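Long-range contacts in SAM-dependent methyltransferase (PDB 3D2L), which probably transfers a methyl group from S-adenosylmethionine to an acceptor not yet identified: residues L103-N108 against D136-Y141; L107-T112 against H196-Y201; P140-T145 against A233-F238; T145-K150 against W163-G168. One frame throughout, in Å; residues are numbered along the deposited sequence.

Contact 1: L103-N108 against D136-Y141; sequences LCDSLN and DVHSPY
Asp136 OD2 draws several donors at once: the backbone N of Asp105, weakly at 3.3 Å, and from beyond the two segments Trp23 NE1 and, as a salt bridge, Arg235 NH1. This carboxylate stands near the end of strand 131-138, beside the loop that follows strand 97-102. The two strands are parallel neighbours in a Rossmann-like methyltransferase sheet, and loops at these strand ends commonly border the cofactor site in the family. Asp136 CG lies between the backbone N and the carbonyl carbon (chi1 56°), the side from which the carboxylate meets the turn. The other oxygen, OD1, accepts from Cys104 N at 3.0 Å on its syn side, 19° out of the carboxylate plane. Cys104 and Asp105 are the middle residues of a type I' turn, so one acid holds the turn by both peptide N-H groups. Asp105 in turn lays its CB over one face of the His138 ring, 3.7 Å from the centroid. Gln198 bonds to both residues, its NE2 to Asp105 OD2 and its OE1 to His138 NE2. Asn108 OD1 takes the N-H of His138 at 3.0 Å, and its ND2 donates to Arg199 O. An alanine in place of Asn108 would probably leave His138 N and Arg199 O without these amide partners. Water 1 joins Leu107 N to Asp136 O, and Leu107 CD2 rests 4.0 Å from Val137 CG1.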
# COMPACT_ATOMS: atom_id res chain seq x y z
N LEU A 103 -3.21 -0.70 -0.97
CA LEU A 103 -2.89 0.50 -1.71
C LEU A 103 -1.48 1.00 -1.63
O LEU A 103 -0.71 0.63 -0.74
CB LEU A 103 -3.84 1.62 -1.23
CG LEU A 103 -5.34 1.35 -1.25
CD1 LEU A 103 -6.07 2.60 -0.68
CD2 LEU A 103 -5.83 1.02 -2.64
N CYS A 104 -1.15 1.84 -2.62
CA CYS A 104 0.13 2.53 -2.71
C CYS A 104 1.33 1.59 -2.71
O CYS A 104 2.27 1.76 -1.96
CB CYS A 104 0.25 3.54 -1.59
SG CYS A 104 -1.24 4.65 -1.52
N ASP A 105 1.29 0.61 -3.61
CA ASP A 105 2.36 -0.37 -3.78
C ASP A 105 2.76 -1.15 -2.52
O ASP A 105 3.85 -1.76 -2.46
CB ASP A 105 3.59 0.20 -4.54
CG ASP A 105 4.20 1.45 -3.89
OD1 ASP A 105 3.71 2.54 -4.19
OD2 ASP A 105 5.18 1.34 -3.13
N SER A 106 1.86 -1.20 -1.54
CA SER A 106 2.09 -1.98 -0.34
C SER A 106 2.28 -3.47 -0.65
O SER A 106 3.05 -4.18 0.02
CB SER A 106 0.91 -1.82 0.59
OG SER A 106 1.22 -2.44 1.81
N LEU A 107 1.58 -3.95 -1.68
CA LEU A 107 1.69 -5.36 -2.06
C LEU A 107 3.07 -5.67 -2.52
O LEU A 107 3.55 -6.81 -2.38
CB LEU A 107 0.65 -5.73 -3.15
CG LEU A 107 0.51 -7.25 -3.37
CD1 LEU A 107 -0.29 -7.97 -2.31
CD2 LEU A 107 -0.10 -7.44 -4.76
N ASN A 108 3.76 -4.67 -3.08
CA ASN A 108 5.12 -4.87 -3.56
C ASN A 108 6.21 -5.14 -2.51
O ASN A 108 7.32 -5.54 -2.87
CB ASN A 108 5.57 -3.75 -4.52
CG ASN A 108 4.83 -3.75 -5.83
OD1 ASN A 108 4.13 -2.79 -6.15
ND2 ASN A 108 4.87 -4.86 -6.54
N ASP A 136 -2.86 -1.67 -6.14
CA ASP A 136 -2.05 -1.02 -7.16
C ASP A 136 -0.59 -1.35 -6.89
O ASP A 136 -0.15 -1.44 -5.70
CB ASP A 136 -2.26 0.50 -7.20
CG ASP A 136 -2.00 1.16 -5.85
OD1 ASP A 136 -2.86 1.04 -4.93
OD2 ASP A 136 -0.96 1.82 -5.73
N VAL A 137 0.15 -1.57 -7.98
CA VAL A 137 1.55 -2.00 -7.90
C VAL A 137 2.40 -1.29 -8.92
O VAL A 137 1.89 -0.70 -9.87
CB VAL A 137 1.72 -3.55 -8.14
CG1 VAL A 137 1.21 -4.37 -6.94
CG2 VAL A 137 1.05 -4.00 -9.44
N HIS A 138 3.71 -1.34 -8.70
CA HIS A 138 4.65 -0.81 -9.65
C HIS A 138 4.61 -1.65 -10.92
O HIS A 138 4.40 -2.85 -10.86
CB HIS A 138 6.10 -0.86 -9.12
CG HIS A 138 6.29 -0.13 -7.83
ND1 HIS A 138 5.84 1.15 -7.63
CD2 HIS A 138 6.92 -0.49 -6.68
CE1 HIS A 138 6.20 1.56 -6.43
NE2 HIS A 138 6.86 0.59 -5.83
N SER A 139 4.82 -0.99 -12.05
CA SER A 139 4.94 -1.65 -13.32
C SER A 139 6.39 -2.05 -13.45
O SER A 139 7.24 -1.44 -12.78
CB SER A 139 4.64 -0.69 -14.43
OG SER A 139 5.56 0.39 -14.38
N PRO A 140 6.68 -3.05 -14.30
CA PRO A 140 8.08 -3.39 -14.63
C PRO A 140 8.87 -2.16 -15.15
O PRO A 140 10.03 -1.98 -14.79
CB PRO A 140 7.91 -4.43 -15.74
CG PRO A 140 6.65 -5.08 -15.42
CD PRO A 140 5.75 -3.99 -14.95
N TYR A 141 8.23 -1.31 -15.95
CA TYR A 141 8.86 -0.10 -16.48
C TYR A 141 9.37 0.84 -15.40
O TYR A 141 10.47 1.39 -15.52
CB TYR A 141 7.86 0.64 -17.40
CG TYR A 141 8.39 1.91 -18.02
CD1 TYR A 141 9.21 1.86 -19.15
CD2 TYR A 141 8.05 3.15 -17.51
CE1 TYR A 141 9.69 3.02 -19.73
CE2 TYR A 141 8.54 4.31 -18.08
CZ TYR A 141 9.35 4.24 -19.18
OH TYR A 141 9.81 5.39 -19.75
O HOH W 1 -0.32 -2.51 -3.33

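Contact 2: L107-T112 against H196-Y201; sequences LNYLQT and HHQRTY
Asn108 meets Arg199 twice: its backbone O accepts from Arg199 N at 2.8 Å, in the carbonyl plane, while its side-chain ND2 donates to Arg199 O at 2.7 Å from 37° above that carbonyl's plane. Both polar backbone atoms of Arg199 are thus served by one residue. Next to this pair, the Gln198 side chain covers one face of the Tyr109 ring, with Gln198 NE2 3.4 Å from Tyr109 CZ and offset toward the rim, and CG adding a CH-pi contact. Amide and ring planes lie 35° apart. The Arg199 side chain, extended from CG to NE, carries NH1 to Gln111 O at 3.1 Å, and Tyr201 OH sits over the centre of the guanidinium. Water 2 accepts from Gln111 NE2 and donates to Tyr109 O.

A second shell fixes these groups. Besides its links to Asp105 and His138, the Gln198 amide is bonded through OE1 to His176 NE2; Thr200 OG1 reaches His138 O. The whole joins the short 3-10 turn after strand 97-102 to one edge strand, 189-199, of a four-stranded antiparallel sheet, an addition set against the Rossmann-like methyltransferase core.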
# COMPACT_ATOMS: atom_id res chain seq x y z
N LEU A 107 1.58 -3.95 -1.68
CA LEU A 107 1.69 -5.36 -2.06
C LEU A 107 3.07 -5.67 -2.52
O LEU A 107 3.55 -6.81 -2.38
CB LEU A 107 0.65 -5.73 -3.15
CG LEU A 107 0.51 -7.25 -3.37
CD1 LEU A 107 -0.29 -7.97 -2.31
CD2 LEU A 107 -0.10 -7.44 -4.76
N ASN A 108 3.76 -4.67 -3.08
CA ASN A 108 5.12 -4.87 -3.56
C ASN A 108 6.21 -5.14 -2.51
O ASN A 108 7.32 -5.54 -2.87
CB ASN A 108 5.57 -3.75 -4.52
CG ASN A 108 4.83 -3.75 -5.83
OD1 ASN A 108 4.13 -2.79 -6.15
ND2 ASN A 108 4.87 -4.86 -6.54
N TYR A 109 5.90 -4.98 -1.23
CA TYR A 109 6.84 -5.28 -0.17
C TYR A 109 6.98 -6.78 0.04
O TYR A 109 7.93 -7.21 0.64
CB TYR A 109 6.46 -4.58 1.13
CG TYR A 109 6.72 -3.08 1.04
CD1 TYR A 109 8.00 -2.55 1.15
CD2 TYR A 109 5.66 -2.21 0.92
CE1 TYR A 109 8.20 -1.13 1.05
CE2 TYR A 109 5.83 -0.85 0.81
CZ TYR A 109 7.09 -0.32 0.88
OH TYR A 109 7.19 1.05 0.76
N LEU A 110 6.05 -7.58 -0.51
CA LEU A 110 6.15 -9.02 -0.43
C LEU A 110 7.39 -9.44 -1.14
O LEU A 110 7.73 -8.84 -2.15
CB LEU A 110 4.92 -9.70 -1.02
CG LEU A 110 3.64 -9.37 -0.23
CD1 LEU A 110 2.39 -10.00 -0.87
CD2 LEU A 110 3.82 -9.81 1.21
N GLN A 111 8.02 -10.50 -0.66
CA GLN A 111 9.31 -10.89 -1.22
C GLN A 111 9.31 -12.06 -2.17
O GLN A 111 10.21 -12.16 -3.00
CB GLN A 111 10.29 -11.13 -0.07
CG GLN A 111 10.50 -9.84 0.75
CD GLN A 111 11.68 -9.92 1.71
OE1 GLN A 111 12.30 -10.98 1.89
NE2 GLN A 111 11.98 -8.78 2.35
N THR A 112 8.33 -12.96 -2.05
CA THR A 112 8.33 -14.16 -2.88
C THR A 112 7.00 -14.31 -3.59
O THR A 112 6.04 -13.60 -3.30
CB THR A 112 8.58 -15.43 -2.02
OG1 THR A 112 7.57 -15.54 -1.01
CG2 THR A 112 9.92 -15.37 -1.33
N HIS A 196 14.47 -1.11 2.66
CA HIS A 196 13.18 -1.63 2.24
C HIS A 196 13.36 -2.33 0.92
O HIS A 196 14.15 -1.90 0.09
CB HIS A 196 12.17 -0.50 2.15
CG HIS A 196 11.94 0.20 3.46
ND1 HIS A 196 11.12 -0.31 4.44
CD2 HIS A 196 12.47 1.33 3.97
CE1 HIS A 196 11.14 0.48 5.49
NE2 HIS A 196 11.94 1.50 5.23
N HIS A 197 12.61 -3.41 0.75
CA HIS A 197 12.70 -4.24 -0.43
C HIS A 197 11.35 -4.29 -1.11
O HIS A 197 10.34 -4.54 -0.47
CB HIS A 197 13.11 -5.66 -0.03
CG HIS A 197 14.46 -5.71 0.61
ND1 HIS A 197 15.62 -5.75 -0.13
CD2 HIS A 197 14.84 -5.64 1.91
CE1 HIS A 197 16.66 -5.73 0.68
NE2 HIS A 197 16.22 -5.66 1.93
N GLN A 198 11.35 -4.09 -2.42
CA GLN A 198 10.13 -4.22 -3.20
C GLN A 198 10.37 -5.04 -4.44
O GLN A 198 11.48 -5.07 -4.97
CB GLN A 198 9.54 -2.88 -3.54
CG GLN A 198 8.79 -2.24 -2.42
CD GLN A 198 8.08 -0.99 -2.87
OE1 GLN A 198 8.67 -0.17 -3.61
NE2 GLN A 198 6.80 -0.83 -2.47
N ARG A 199 9.32 -5.74 -4.87
CA ARG A 199 9.40 -6.57 -6.02
C ARG A 199 8.06 -6.56 -6.75
O ARG A 199 6.97 -6.53 -6.14
CB ARG A 199 9.81 -8.01 -5.62
CG ARG A 199 9.92 -8.98 -6.77
CD ARG A 199 10.33 -10.33 -6.24
NE ARG A 199 10.47 -11.28 -7.33
CZ ARG A 199 10.76 -12.55 -7.15
NH1 ARG A 199 10.99 -13.01 -5.93
NH2 ARG A 199 10.87 -13.34 -8.21
N THR A 200 8.15 -6.54 -8.07
CA THR A 200 6.97 -6.58 -8.88
C THR A 200 7.11 -7.65 -9.95
O THR A 200 8.14 -8.36 -10.05
CB THR A 200 6.59 -5.16 -9.40
OG1 THR A 200 5.19 -5.12 -9.66
CG2 THR A 200 7.42 -4.76 -10.67
N TYR A 201 6.02 -7.82 -10.69
CA TYR A 201 5.85 -8.80 -11.73
C TYR A 201 5.05 -8.18 -12.89
O TYR A 201 4.34 -7.15 -12.70
CB TYR A 201 5.06 -10.02 -11.18
CG TYR A 201 5.73 -10.66 -9.99
CD1 TYR A 201 5.42 -10.25 -8.68
CD2 TYR A 201 6.68 -11.66 -10.16
CE1 TYR A 201 6.06 -10.81 -7.59
CE2 TYR A 201 7.28 -12.26 -9.07
CZ TYR A 201 6.97 -11.82 -7.79
OH TYR A 201 7.59 -12.40 -6.69
O HOH W 2 9.99 -6.74 2.13
O HOH W 3 7.05 -11.35 -4.48
O HOH W 4 6.30 -8.57 -4.34

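Contact 3: P140-T145 against A233-F238; sequences PYKMET and AERIFF
Lys142 lays its side chain across Glu234, crossing it at about a right angle, with Lys142 CD 3.5 Å from Glu234 O. The pair joins the short helix 140-144, which follows strand 131-138 of the Rossmann-like sheet, to the loop leading into the antiparallel neighbouring strand 235-242. CG of Lys142 stands anti to the backbone N (chi1 -178°), and the extended chain beyond it carries NZ past Glu234 O to two waters. The ammonium does not touch the Glu234 carboxylate, Lys142 NZ lying 5.1 Å from Glu234 OE1; water 6 bridges the two. Lys142 NZ donates to water 6 at 2.8 Å, which donates a hydrogen bond to Glu234 OE1, and to water 5 at 2.6 Å, which donates to Glu234 O. An alanine in place of Lys142 would probably leave both waters without their ammonium donor and Glu234 without the methylenes beyond CB, including CD, that lie across it.

Lys142 NZ is also 3.5 Å from Arg235 NH2, a meeting of like charges that is likely to be eased by the salt bridges from Arg235 NH1 to Asp136 and Asp105. Tyr141 adds the third patch, its CB 3.8 Å from Ala233 O. Within segment 140-145, Thr145 OG1 donates to Tyr141 O at 3.0 Å, and Thr145 CG2 lies over one face of the Tyr141 ring, offset toward its rim.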
# COMPACT_ATOMS: atom_id res chain seq x y z
N PRO A 140 6.68 -3.05 -14.30
CA PRO A 140 8.08 -3.39 -14.63
C PRO A 140 8.87 -2.16 -15.15
O PRO A 140 10.03 -1.98 -14.79
CB PRO A 140 7.91 -4.43 -15.74
CG PRO A 140 6.65 -5.08 -15.42
CD PRO A 140 5.75 -3.99 -14.95
N TYR A 141 8.23 -1.31 -15.95
CA TYR A 141 8.86 -0.10 -16.48
C TYR A 141 9.37 0.84 -15.40
O TYR A 141 10.47 1.39 -15.52
CB TYR A 141 7.86 0.64 -17.40
CG TYR A 141 8.39 1.91 -18.02
CD1 TYR A 141 9.21 1.86 -19.15
CD2 TYR A 141 8.05 3.15 -17.51
CE1 TYR A 141 9.69 3.02 -19.73
CE2 TYR A 141 8.54 4.31 -18.08
CZ TYR A 141 9.35 4.24 -19.18
OH TYR A 141 9.81 5.39 -19.75
N LYS A 142 8.58 1.04 -14.34
CA LYS A 142 8.99 1.89 -13.20
C LYS A 142 10.25 1.35 -12.56
O LYS A 142 11.18 2.09 -12.25
CB LYS A 142 7.89 1.98 -12.15
CG LYS A 142 8.25 2.89 -10.99
CD LYS A 142 7.03 3.27 -10.24
CE LYS A 142 7.30 4.26 -9.12
NZ LYS A 142 5.97 4.69 -8.52
N MSE A 143 10.27 0.04 -12.35
CA MSE A 143 11.43 -0.62 -11.77
C MSE A 143 12.67 -0.36 -12.61
O MSE A 143 13.75 -0.10 -12.08
CB MSE A 143 11.22 -2.13 -11.66
CG MSE A 143 9.95 -2.57 -10.93
SE MSE A 143 9.77 -1.86 -9.13
CE MSE A 143 11.53 -2.37 -8.50
N GLU A 144 12.50 -0.42 -13.93
CA GLU A 144 13.62 -0.26 -14.84
C GLU A 144 14.02 1.21 -15.09
O GLU A 144 15.07 1.46 -15.69
CB GLU A 144 13.34 -0.99 -16.16
CG GLU A 144 12.93 -2.48 -16.02
CD GLU A 144 14.02 -3.41 -15.49
OE1 GLU A 144 14.62 -3.13 -14.43
OE2 GLU A 144 14.25 -4.47 -16.12
N THR A 145 13.22 2.17 -14.62
CA THR A 145 13.52 3.60 -14.79
C THR A 145 13.74 4.36 -13.47
O THR A 145 14.88 4.63 -13.09
CB THR A 145 12.44 4.33 -15.66
OG1 THR A 145 11.17 4.25 -15.02
CG2 THR A 145 12.35 3.72 -17.09
N ALA A 233 3.63 3.13 -18.50
CA ALA A 233 2.84 3.27 -17.27
C ALA A 233 3.73 2.99 -16.06
O ALA A 233 4.62 2.14 -16.10
CB ALA A 233 1.62 2.33 -17.29
N GLU A 234 3.50 3.72 -14.98
CA GLU A 234 4.30 3.57 -13.78
C GLU A 234 3.58 2.78 -12.67
O GLU A 234 4.23 2.11 -11.89
CB GLU A 234 4.72 4.95 -13.27
CG GLU A 234 5.65 5.66 -14.23
CD GLU A 234 5.94 7.11 -13.83
OE1 GLU A 234 5.58 7.52 -12.71
OE2 GLU A 234 6.53 7.83 -14.66
N ARG A 235 2.25 2.87 -12.61
CA ARG A 235 1.49 2.22 -11.54
C ARG A 235 0.29 1.50 -12.17
O ARG A 235 -0.46 2.09 -12.95
CB ARG A 235 1.04 3.27 -10.53
CG ARG A 235 0.37 2.74 -9.31
CD ARG A 235 0.02 3.87 -8.34
NE ARG A 235 1.24 4.52 -7.86
CZ ARG A 235 2.00 4.07 -6.87
NH1 ARG A 235 1.64 2.99 -6.19
NH2 ARG A 235 3.10 4.72 -6.54
N ILE A 236 0.14 0.22 -11.83
CA ILE A 236 -0.90 -0.63 -12.39
C ILE A 236 -1.94 -0.96 -11.32
O ILE A 236 -1.61 -1.41 -10.23
CB ILE A 236 -0.30 -1.86 -13.06
CG1 ILE A 236 0.76 -1.39 -14.07
CG2 ILE A 236 -1.43 -2.71 -13.76
CD1 ILE A 236 1.25 -2.42 -15.00
N PHE A 237 -3.21 -0.72 -11.65
CA PHE A 237 -4.31 -0.89 -10.73
C PHE A 237 -5.09 -2.12 -11.12
O PHE A 237 -5.38 -2.33 -12.29
CB PHE A 237 -5.23 0.35 -10.77
CG PHE A 237 -4.55 1.61 -10.29
CD1 PHE A 237 -3.59 2.22 -11.07
CD2 PHE A 237 -4.87 2.18 -9.07
CE1 PHE A 237 -2.93 3.37 -10.63
CE2 PHE A 237 -4.21 3.34 -8.63
CZ PHE A 237 -3.26 3.93 -9.43
N PHE A 238 -5.43 -2.95 -10.13
CA PHE A 238 -6.19 -4.19 -10.35
C PHE A 238 -7.45 -4.17 -9.55
O PHE A 238 -7.43 -3.80 -8.37
CB PHE A 238 -5.41 -5.39 -9.84
CG PHE A 238 -4.20 -5.69 -10.65
CD1 PHE A 238 -3.06 -4.92 -10.51
CD2 PHE A 238 -4.21 -6.75 -11.52
CE1 PHE A 238 -1.93 -5.20 -11.28
CE2 PHE A 238 -3.08 -7.03 -12.29
CZ PHE A 238 -1.97 -6.25 -12.17
O HOH W 5 4.24 2.84 -9.12
O HOH W 6 5.09 6.60 -10.42

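Contact 4: T145-K150 against W163-G168; sequences TLFNGK and WFADPG
CG of Phe147 is anti to its carbonyl carbon (chi1 -64°), and that of Trp163 is anti to its backbone N (chi1 167°). From these starts the two side chains cross obliquely, CE1 of Phe147 coming 4.0 Å from CZ2 of Trp163. Ala165 CB fits in beside them, 3.7 Å from Phe147 CD1. The rings of His138 and His176 both meet the Phe147 ring edge-to-face, tying this surface patch to more buried parts of the chain.

The backbones join alongside. Lys150 N donates to Ala165 O at 3.0 Å, and Ala165 N returns a bond of 2.9 Å to Lys150 O, nearly in line with the carbonyl bond; together they form an antiparallel hydrogen-bonded pair. Gly149 also faces Ala165, which makes this a G1 beta bulge at the start of strand 150-155, one edge strand of the four-stranded antiparallel sheet, next to strand 159-167. Gly149 has a phi of 73°, positive as suits a glycine, and Asp166 OD1 lies 3.3 Å from Gly149 CA.

Ahead of the bulge, the chain makes a type I turn from Thr145 to Asn148. Lys150 folds back over it, its NZ donating to Thr145 O at 3.0 Å, while Asn148 N reaches the same oxygen from the opposite face of its plane. Asn148 OD1 sits 3.6 Å from Pro167 CG, with ND2 bonded to Glu144 O. Asp166 OD2 accepts from water 7, which also donates weakly to Lys150 O.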
# COMPACT_ATOMS: atom_id res chain seq x y z
N THR A 145 13.22 2.17 -14.62
CA THR A 145 13.52 3.60 -14.79
C THR A 145 13.74 4.36 -13.47
O THR A 145 14.88 4.63 -13.09
CB THR A 145 12.44 4.33 -15.66
OG1 THR A 145 11.17 4.25 -15.02
CG2 THR A 145 12.35 3.72 -17.09
N LEU A 146 12.65 4.67 -12.75
CA LEU A 146 12.68 5.48 -11.52
C LEU A 146 13.40 4.83 -10.34
O LEU A 146 13.86 5.53 -9.43
CB LEU A 146 11.25 5.87 -11.09
CG LEU A 146 10.48 6.74 -12.11
CD1 LEU A 146 9.04 6.93 -11.68
CD2 LEU A 146 11.18 8.09 -12.30
N PHE A 147 13.51 3.50 -10.36
CA PHE A 147 14.20 2.78 -9.29
C PHE A 147 15.49 2.17 -9.79
O PHE A 147 16.04 1.31 -9.11
CB PHE A 147 13.32 1.69 -8.69
CG PHE A 147 12.07 2.21 -7.99
CD1 PHE A 147 12.07 3.42 -7.31
CD2 PHE A 147 10.93 1.43 -7.94
CE1 PHE A 147 10.91 3.88 -6.65
CE2 PHE A 147 9.80 1.85 -7.27
CZ PHE A 147 9.80 3.06 -6.62
N ASN A 148 15.98 2.63 -10.93
CA ASN A 148 17.20 2.10 -11.55
C ASN A 148 18.44 2.98 -11.26
O ASN A 148 18.96 3.65 -12.16
CB ASN A 148 16.97 1.97 -13.05
CG ASN A 148 18.01 1.08 -13.73
OD1 ASN A 148 18.97 0.60 -13.12
ND2 ASN A 148 17.79 0.83 -15.01
N GLY A 149 18.89 2.95 -10.01
CA GLY A 149 20.05 3.73 -9.58
C GLY A 149 19.78 5.22 -9.45
O GLY A 149 20.57 6.04 -9.94
N LYS A 150 18.65 5.58 -8.85
CA LYS A 150 18.27 6.97 -8.64
C LYS A 150 18.40 7.43 -7.18
O LYS A 150 18.30 6.64 -6.24
CB LYS A 150 16.83 7.18 -9.07
CG LYS A 150 16.57 6.89 -10.57
CD LYS A 150 17.39 7.81 -11.48
CE LYS A 150 17.11 7.60 -12.97
NZ LYS A 150 17.44 6.23 -13.42
N TRP A 163 17.29 9.00 -0.10
CA TRP A 163 16.77 7.73 -0.57
C TRP A 163 17.43 7.30 -1.86
O TRP A 163 17.38 8.01 -2.86
CB TRP A 163 15.28 7.91 -0.74
CG TRP A 163 14.53 6.84 -1.49
CD1 TRP A 163 14.94 5.59 -1.81
CD2 TRP A 163 13.14 6.90 -1.84
NE1 TRP A 163 13.94 4.90 -2.45
CE2 TRP A 163 12.81 5.67 -2.46
CE3 TRP A 163 12.16 7.89 -1.73
CZ2 TRP A 163 11.55 5.39 -2.98
CZ3 TRP A 163 10.89 7.61 -2.23
CH2 TRP A 163 10.60 6.37 -2.85
N PHE A 164 18.11 6.16 -1.81
CA PHE A 164 18.73 5.56 -2.97
C PHE A 164 17.86 4.38 -3.39
O PHE A 164 17.52 3.53 -2.57
CB PHE A 164 20.12 5.01 -2.70
CG PHE A 164 21.09 6.06 -2.19
CD1 PHE A 164 21.31 7.23 -2.89
CD2 PHE A 164 21.82 5.83 -1.03
CE1 PHE A 164 22.21 8.19 -2.42
CE2 PHE A 164 22.72 6.78 -0.57
CZ PHE A 164 22.91 7.96 -1.26
N ALA A 165 17.53 4.32 -4.67
CA ALA A 165 16.69 3.27 -5.21
C ALA A 165 17.51 2.58 -6.27
O ALA A 165 17.91 3.20 -7.25
CB ALA A 165 15.43 3.87 -5.79
N ASP A 166 17.84 1.31 -6.02
CA ASP A 166 18.67 0.51 -6.92
C ASP A 166 18.09 -0.87 -7.20
O ASP A 166 17.43 -1.42 -6.34
CB ASP A 166 20.05 0.30 -6.29
CG ASP A 166 20.85 1.56 -6.23
OD1 ASP A 166 21.52 1.87 -7.24
OD2 ASP A 166 20.86 2.22 -5.17
N PRO A 167 18.38 -1.48 -8.37
CA PRO A 167 17.83 -2.82 -8.61
C PRO A 167 18.29 -3.84 -7.56
O PRO A 167 19.41 -3.78 -7.07
CB PRO A 167 18.38 -3.20 -10.00
CG PRO A 167 18.81 -1.94 -10.62
CD PRO A 167 19.21 -1.01 -9.50
N GLY A 168 17.43 -4.77 -7.22
CA GLY A 168 17.76 -5.82 -6.26
C GLY A 168 18.32 -6.98 -7.04
O GLY A 168 18.61 -6.84 -8.23
O HOH W 7 21.19 5.06 -6.19

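In the fold
Contact 1 is the buried one, its centre about 8 Å from the centre of the chain, and contact 2, sharing Leu107 and Asn108 with it, is partly buried; contacts 3 and 4 lie at the surface. The inner pair relies largely on direct bonds to backbone atoms, and side-chain bonds join the two contacts to each other. Contact 3 works mainly through water, yet its strand neighbours that of contact 1 in the larger sheet, Ile236 N bonding to Val137 O. Contacts 2 and 4 use outermost strands at the two sides of the smaller antiparallel sheet, contact 4 by strand pairing and aromatic packing. Helix 140-144 links contacts 1 and 3.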